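Aael004827-pa (Aedes aegypti, PDB 5YAG) probably transfers an acyl group from acetyl-CoA or a long-chain acyl-CoA to the amine of arylalkylamines such as serotonin and dopamine. Local coordinates at residues 8-13 with 61-66; 143-148 with 176-181. All coordinates share one frame; numbering follows the deposited sequence.

Contact 1 (8-13 with 61-66)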
loop_
_atom_site.group_PDB
_atom_site.type_symbol
_atom_site.label_atom_id
_atom_site.label_comp_id
_atom_site.label_asym_id
_atom_site.label_seq_id
_atom_site.Cartn_x
_atom_site.Cartn_y
_atom_site.Cartn_z
ATOM N N VAL A 8 -1.159 -9.622 18.149
ATOM C CA VAL A 8 0.279 -9.679 17.906
ATOM C C VAL A 8 0.599 -9.041 16.553
ATOM O O VAL A 8 -0.056 -9.349 15.566
ATOM C CB VAL A 8 0.754 -11.144 17.863
ATOM C CG1 VAL A 8 2.228 -11.225 17.518
ATOM C CG2 VAL A 8 0.462 -11.826 19.193
ATOM N N LEU A 9 1.588 -8.154 16.524
ATOM C CA LEU A 9 2.137 -7.635 15.261
ATOM C C LEU A 9 3.521 -8.212 14.994
ATOM O O LEU A 9 4.384 -8.215 15.882
ATOM C CB LEU A 9 2.246 -6.115 15.301
ATOM C CG LEU A 9 0.941 -5.421 14.928
ATOM C CD1 LEU A 9 -0.005 -5.401 16.120
ATOM C CD2 LEU A 9 1.250 -4.024 14.424
ATOM N N ARG A 10 3.734 -8.704 13.782
ATOM C CA ARG A 10 5.002 -9.322 13.446
ATOM C C ARG A 10 5.164 -9.419 11.947
ATOM O O ARG A 10 4.197 -9.280 11.196
ATOM C CB ARG A 10 5.090 -10.731 14.057
ATOM C CG ARG A 10 3.975 -11.669 13.599
ATOM C CD ARG A 10 4.062 -13.016 14.269
ATOM N NE ARG A 10 3.015 -13.945 13.846
ATOM C CZ ARG A 10 3.029 -14.642 12.722
ATOM N NH1 ARG A 10 4.023 -14.516 11.862
ATOM N NH2 ARG A 10 2.032 -15.468 12.454
ATOM N N VAL A 11 6.393 -9.677 11.521
ATOM C CA VAL A 11 6.672 -9.947 10.119
ATOM C C VAL A 11 6.110 -11.314 9.737
ATOM O O VAL A 11 6.270 -12.309 10.472
ATOM C CB VAL A 11 8.178 -9.903 9.841
ATOM C CG1 VAL A 11 8.506 -10.469 8.461
ATOM C CG2 VAL A 11 8.671 -8.480 9.968
ATOM N N ALA A 12 5.446 -11.362 8.588
ATOM C CA ALA A 12 4.976 -12.629 8.021
ATOM C C ALA A 12 6.132 -13.465 7.513
ATOM O O ALA A 12 7.049 -12.960 6.858
ATOM C CB ALA A 12 3.978 -12.381 6.895
ATOM N N ARG A 13 6.085 -14.757 7.821
ATOM C CA ARG A 13 7.098 -15.686 7.358
ATOM C C ARG A 13 6.744 -16.166 5.948
ATOM O O ARG A 13 5.564 -16.212 5.564
ATOM C CB ARG A 13 7.176 -16.886 8.305
ATOM C CG ARG A 13 7.498 -16.533 9.755
ATOM C CD ARG A 13 7.820 -17.797 10.539
ATOM N NE ARG A 13 6.836 -18.834 10.237
ATOM C CZ ARG A 13 5.682 -18.983 10.874
ATOM N NH1 ARG A 13 5.360 -18.186 11.883
ATOM N NH2 ARG A 13 4.845 -19.945 10.506
ATOM N N VAL A 61 6.596 -7.701 4.910
ATOM C CA VAL A 61 5.172 -7.842 5.100
ATOM C C VAL A 61 4.895 -8.004 6.586
ATOM O O VAL A 61 5.394 -8.928 7.246
ATOM C CB VAL A 61 4.602 -9.020 4.309
ATOM C CG1 VAL A 61 3.117 -9.157 4.576
ATOM C CG2 VAL A 61 4.879 -8.826 2.829
ATOM N N VAL A 62 4.118 -7.080 7.111
ATOM C CA VAL A 62 3.791 -7.058 8.532
ATOM C C VAL A 62 2.346 -7.470 8.718
ATOM O O VAL A 62 1.460 -6.977 8.026
ATOM C CB VAL A 62 4.008 -5.664 9.149
ATOM C CG1 VAL A 62 3.576 -5.639 10.605
ATOM C CG2 VAL A 62 5.471 -5.249 9.026
ATOM N N VAL A 63 2.109 -8.368 9.665
ATOM C CA VAL A 63 0.751 -8.823 9.940
ATOM C C VAL A 63 0.350 -8.515 11.377
ATOM O O VAL A 63 1.202 -8.448 12.266
ATOM C CB VAL A 63 0.557 -10.328 9.649
ATOM C CG1 VAL A 63 0.568 -10.599 8.150
ATOM C CG2 VAL A 63 1.604 -11.176 10.365
ATOM N N ALA A 64 -0.944 -8.261 11.569
ATOM C CA ALA A 64 -1.569 -8.263 12.887
ATOM C C ALA A 64 -2.339 -9.550 12.984
ATOM O O ALA A 64 -3.088 -9.933 12.065
ATOM C CB ALA A 64 -2.493 -7.072 13.083
ATOM N N GLU A 65 -2.148 -10.231 14.104
ATOM C CA GLU A 65 -2.700 -11.557 14.318
ATOM C C GLU A 65 -3.483 -11.583 15.631
ATOM O O GLU A 65 -3.030 -11.044 16.644
ATOM C CB GLU A 65 -1.541 -12.544 14.371
ATOM C CG GLU A 65 -1.919 -13.990 14.548
ATOM C CD GLU A 65 -0.699 -14.868 14.704
ATOM O OE1 GLU A 65 -0.743 -16.017 14.226
ATOM O OE2 GLU A 65 0.306 -14.408 15.293
ATOM N N ASP A 66 -4.676 -12.171 15.595
ATOM C CA ASP A 66 -5.397 -12.553 16.809
ATOM C C ASP A 66 -4.872 -13.933 17.215
ATOM O O ASP A 66 -5.243 -14.945 16.620
ATOM C CB ASP A 66 -6.907 -12.586 16.540
ATOM C CG ASP A 66 -7.735 -12.937 17.786
ATOM O OD1 ASP A 66 -7.187 -13.522 18.746
ATOM O OD2 ASP A 66 -8.949 -12.644 17.783
HETATM O O HOH W 1 7.633 -10.749 5.062
#

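Contact 2 (143-148 with 176-181)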
loop_
_atom_site.group_PDB
_atom_site.type_symbol
_atom_site.label_atom_id
_atom_site.label_comp_id
_atom_site.label_asym_id
_atom_site.label_seq_id
_atom_site.Cartn_x
_atom_site.Cartn_y
_atom_site.Cartn_z
ATOM N N LEU A 143 -5.387 -0.668 15.178
ATOM C CA LEU A 143 -4.539 -1.553 14.370
ATOM C C LEU A 143 -3.810 -0.859 13.224
ATOM O O LEU A 143 -2.655 -1.189 12.925
ATOM C CB LEU A 143 -5.351 -2.716 13.833
ATOM C CG LEU A 143 -5.698 -3.754 14.883
ATOM C CD1 LEU A 143 -6.575 -4.822 14.256
ATOM C CD2 LEU A 143 -4.437 -4.373 15.482
ATOM N N GLY A 144 -4.482 0.092 12.582
ATOM C CA GLY A 144 -3.891 0.810 11.467
ATOM C C GLY A 144 -2.649 1.542 11.908
ATOM O O GLY A 144 -1.573 1.427 11.303
ATOM N N GLN A 145 -2.802 2.295 12.988
ATOM C CA GLN A 145 -1.700 3.017 13.576
ATOM C C GLN A 145 -0.568 2.078 13.964
ATOM O O GLN A 145 0.600 2.394 13.764
ATOM C CB GLN A 145 -2.185 3.773 14.814
ATOM C CG GLN A 145 -1.078 4.527 15.532
ATOM C CD GLN A 145 -1.615 5.541 16.527
ATOM O OE1 GLN A 145 -2.820 5.803 16.574
ATOM N NE2 GLN A 145 -0.723 6.120 17.318
ATOM N N ARG A 146 -0.914 0.930 14.540
ATOM C CA ARG A 146 0.115 -0.006 15.012
ATOM C C ARG A 146 0.881 -0.642 13.861
ATOM O O ARG A 146 2.106 -0.791 13.916
ATOM C CB ARG A 146 -0.503 -1.072 15.912
ATOM C CG ARG A 146 -0.840 -0.524 17.294
ATOM C CD ARG A 146 -1.779 -1.433 18.047
ATOM N NE ARG A 146 -1.084 -2.611 18.551
ATOM C CZ ARG A 146 -1.687 -3.638 19.137
ATOM N NH1 ARG A 146 -3.004 -3.646 19.293
ATOM N NH2 ARG A 146 -0.972 -4.663 19.570
ATOM N N LEU A 147 0.152 -1.010 12.818
ATOM C CA LEU A 147 0.773 -1.533 11.608
ATOM C C LEU A 147 1.714 -0.508 10.979
ATOM O O LEU A 147 2.830 -0.840 10.621
ATOM C CB LEU A 147 -0.299 -1.929 10.594
ATOM C CG LEU A 147 -1.031 -3.230 10.910
ATOM C CD1 LEU A 147 -2.276 -3.383 10.028
ATOM C CD2 LEU A 147 -0.094 -4.419 10.742
ATOM N N LEU A 148 1.252 0.730 10.825
ATOM C CA LEU A 148 2.076 1.756 10.215
ATOM C C LEU A 148 3.277 2.072 11.082
ATOM O O LEU A 148 4.396 2.194 10.585
ATOM C CB LEU A 148 1.264 3.026 9.962
ATOM C CG LEU A 148 2.004 4.188 9.294
ATOM C CD1 LEU A 148 2.816 3.746 8.081
ATOM C CD2 LEU A 148 1.013 5.270 8.893
ATOM N N ALA A 176 -1.805 8.761 8.561
ATOM C CA ALA A 176 -0.445 9.080 8.130
ATOM C C ALA A 176 0.082 10.366 8.750
ATOM O O ALA A 176 1.209 10.419 9.245
ATOM C CB ALA A 176 -0.412 9.189 6.618
ATOM N N GLU A 177 -0.731 11.409 8.675
ATOM C CA GLU A 177 -0.431 12.685 9.309
ATOM C C GLU A 177 -0.307 12.533 10.814
ATOM O O GLU A 177 0.588 13.104 11.420
ATOM C CB GLU A 177 -1.522 13.707 8.964
ATOM C CG GLU A 177 -1.417 14.201 7.531
ATOM C CD GLU A 177 -2.669 14.888 7.020
ATOM O OE1 GLU A 177 -3.681 14.966 7.753
ATOM O OE2 GLU A 177 -2.632 15.339 5.859
ATOM N N LYS A 178 -1.187 11.745 11.416
ATOM C CA LYS A 178 -1.137 11.532 12.869
ATOM C C LYS A 178 0.212 10.986 13.302
ATOM O O LYS A 178 0.704 11.302 14.389
ATOM C CB LYS A 178 -2.228 10.566 13.313
ATOM C CG LYS A 178 -2.298 10.392 14.816
ATOM C CD LYS A 178 -3.380 9.412 15.220
ATOM C CE LYS A 178 -3.320 9.164 16.719
ATOM N NZ LYS A 178 -4.564 8.521 17.209
ATOM N N LEU A 179 0.813 10.158 12.451
ATOM C CA LEU A 179 2.091 9.541 12.786
ATOM C C LEU A 179 3.267 10.355 12.255
ATOM O O LEU A 179 4.393 9.890 12.260
ATOM C CB LEU A 179 2.137 8.086 12.293
ATOM C CG LEU A 179 1.400 7.085 13.190
ATOM C CD1 LEU A 179 -0.097 7.166 12.982
ATOM C CD2 LEU A 179 1.860 5.658 12.935
ATOM N N GLY A 180 3.004 11.579 11.805
ATOM C CA GLY A 180 4.075 12.518 11.478
ATOM C C GLY A 180 4.484 12.577 10.015
ATOM O O GLY A 180 5.517 13.165 9.674
ATOM N N MET A 181 3.687 11.971 9.142
ATOM C CA MET A 181 3.981 11.995 7.712
ATOM C C MET A 181 3.385 13.256 7.108
ATOM O O MET A 181 2.268 13.655 7.445
ATOM C CB MET A 181 3.402 10.768 7.018
ATOM C CG MET A 181 3.845 9.470 7.665
ATOM S SD MET A 181 3.207 8.042 6.781
ATOM C CE MET A 181 4.506 7.844 5.560
#

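Contact 1 (8-13 with 61-66)
The antiparallel pairing of strand 7-11 with strand 61-66 forms one margin of the mixed sheet of this GNAT-family acyltransferase, and Arg10 and Glu65 meet on the face they share with Val8 and Val63. Val8 with Glu65 and Arg10 with Val63 are hydrogen-bonded pairs; Leu9 with Ala64 and Val11 with Val62 are the non-hydrogen-bonded pairs in between. At the first, Glu65 N reaches Val8 O at 2.7 Å; at the second, Val63 N reaches Arg10 O, also at 2.7 Å. The pairing runs past the end of the first strand, where Ala12 N donates to Val61 O and a water bridges Ala12 O and Val61 N.

Arg10 leaves the backbone with CG between its own N and carbonyl carbon (chi1 59°), which puts CG 4.0 Å from Val63 CG2, and the extended chain beyond carries NE on to Glu65. That methyl also lies over one face of the guanidinium. At the group's edge NE donates to Glu65 OE2 at 3.1 Å in a salt bridge. The bond is nearly straight and lies in the guanidinium plane, but it reaches OE2 from above the carboxylate, the two planes being 61° apart. A second, weak bond joins Arg10 NH2 to Glu65 OE1 at 3.3 Å. NH2 also forms a salt bridge with Glu16, and Phe72 of strand 71-81 touches the same arginine.

On the other face, Leu9 CG rests against Ala64 CB at 4.2 Å, and helix 143-157 covers that side through Phe150, which touches Leu9 and Val62. The carboxylates of Glu65 and Glu16 balance the charge of Arg10 and fix the rotation of its guanidinium, and that charge would probably favour the ionised form of Glu65.

Contact 2 (143-148 with 176-181)
Ala176 O accepts two backbone N-H groups where helix 170-178 ends, Met181 N at 2.9 Å and, weakly, Leu179 N, while the CA of the same alanine lies against Leu148 CD2 of helix 143-157. With Gly180 N bonded to Glu177 O, this is a Schellman motif. Gly180 is its C-prime residue, at a positive phi of 96°, and the turn sets Leu179 and Met181 toward helix 143-157.

Leu179 fits between two side chains of that helix. Its CD1 meets Gln145 CG at 3.8 Å, and its CD2 lies 3.6 Å from Gln145 O and 3.9 Å from Leu148 CG. The two leucine side chains point in opposite senses, and Leu179 CD2 lies alongside CB, CG and CD2 of Leu148. Leu148 has CG anti to its backbone N (chi1 -179°) and reaches toward helix 170-178, putting CD2 4.1 Å from Met181 SD. The methionine chain, bent at its last torsion, crosses it at a slant.

At the outer side, the extended Lys178 crosses Gln145 at about a right angle. Its NZ gives Gln145 OE1 a weak hydrogen bond of 3.3 Å, and CE lies at a similar distance from the same oxygen, giving this solvent-facing margin a loose polar closure.

Helix 143-157 continues the interface into its next turn, where Met152 touches both Leu179 and Met181. Strand 162-167 backs the end of helix 170-178 and the turn after it through Phe167, against Ala176 and Met181, and Lys215 NZ of strand 209-216 is hydrogen-bonded to Leu179 O.

In the fold
Helix 143-157 is common ground for both contacts: one side of it packs on the strand pair of contact 1, another on the helix end of contact 2. Leu9 CD2 lies 3.4 Å from Arg146 O, and Leu147 CD2 reaches Val62 CG1, although the contact centres are about 16 Å apart. Contact 1 sits at the sheet margin, only partly buried, and relies on backbone hydrogen bonds between its strands, with a salt bridge on the face turned from this helix. Contact 2 is mainly buried and apolar, with one weak polar bond at its exposed edge and backbone bonds confined to each segment. Along the chain they follow in series.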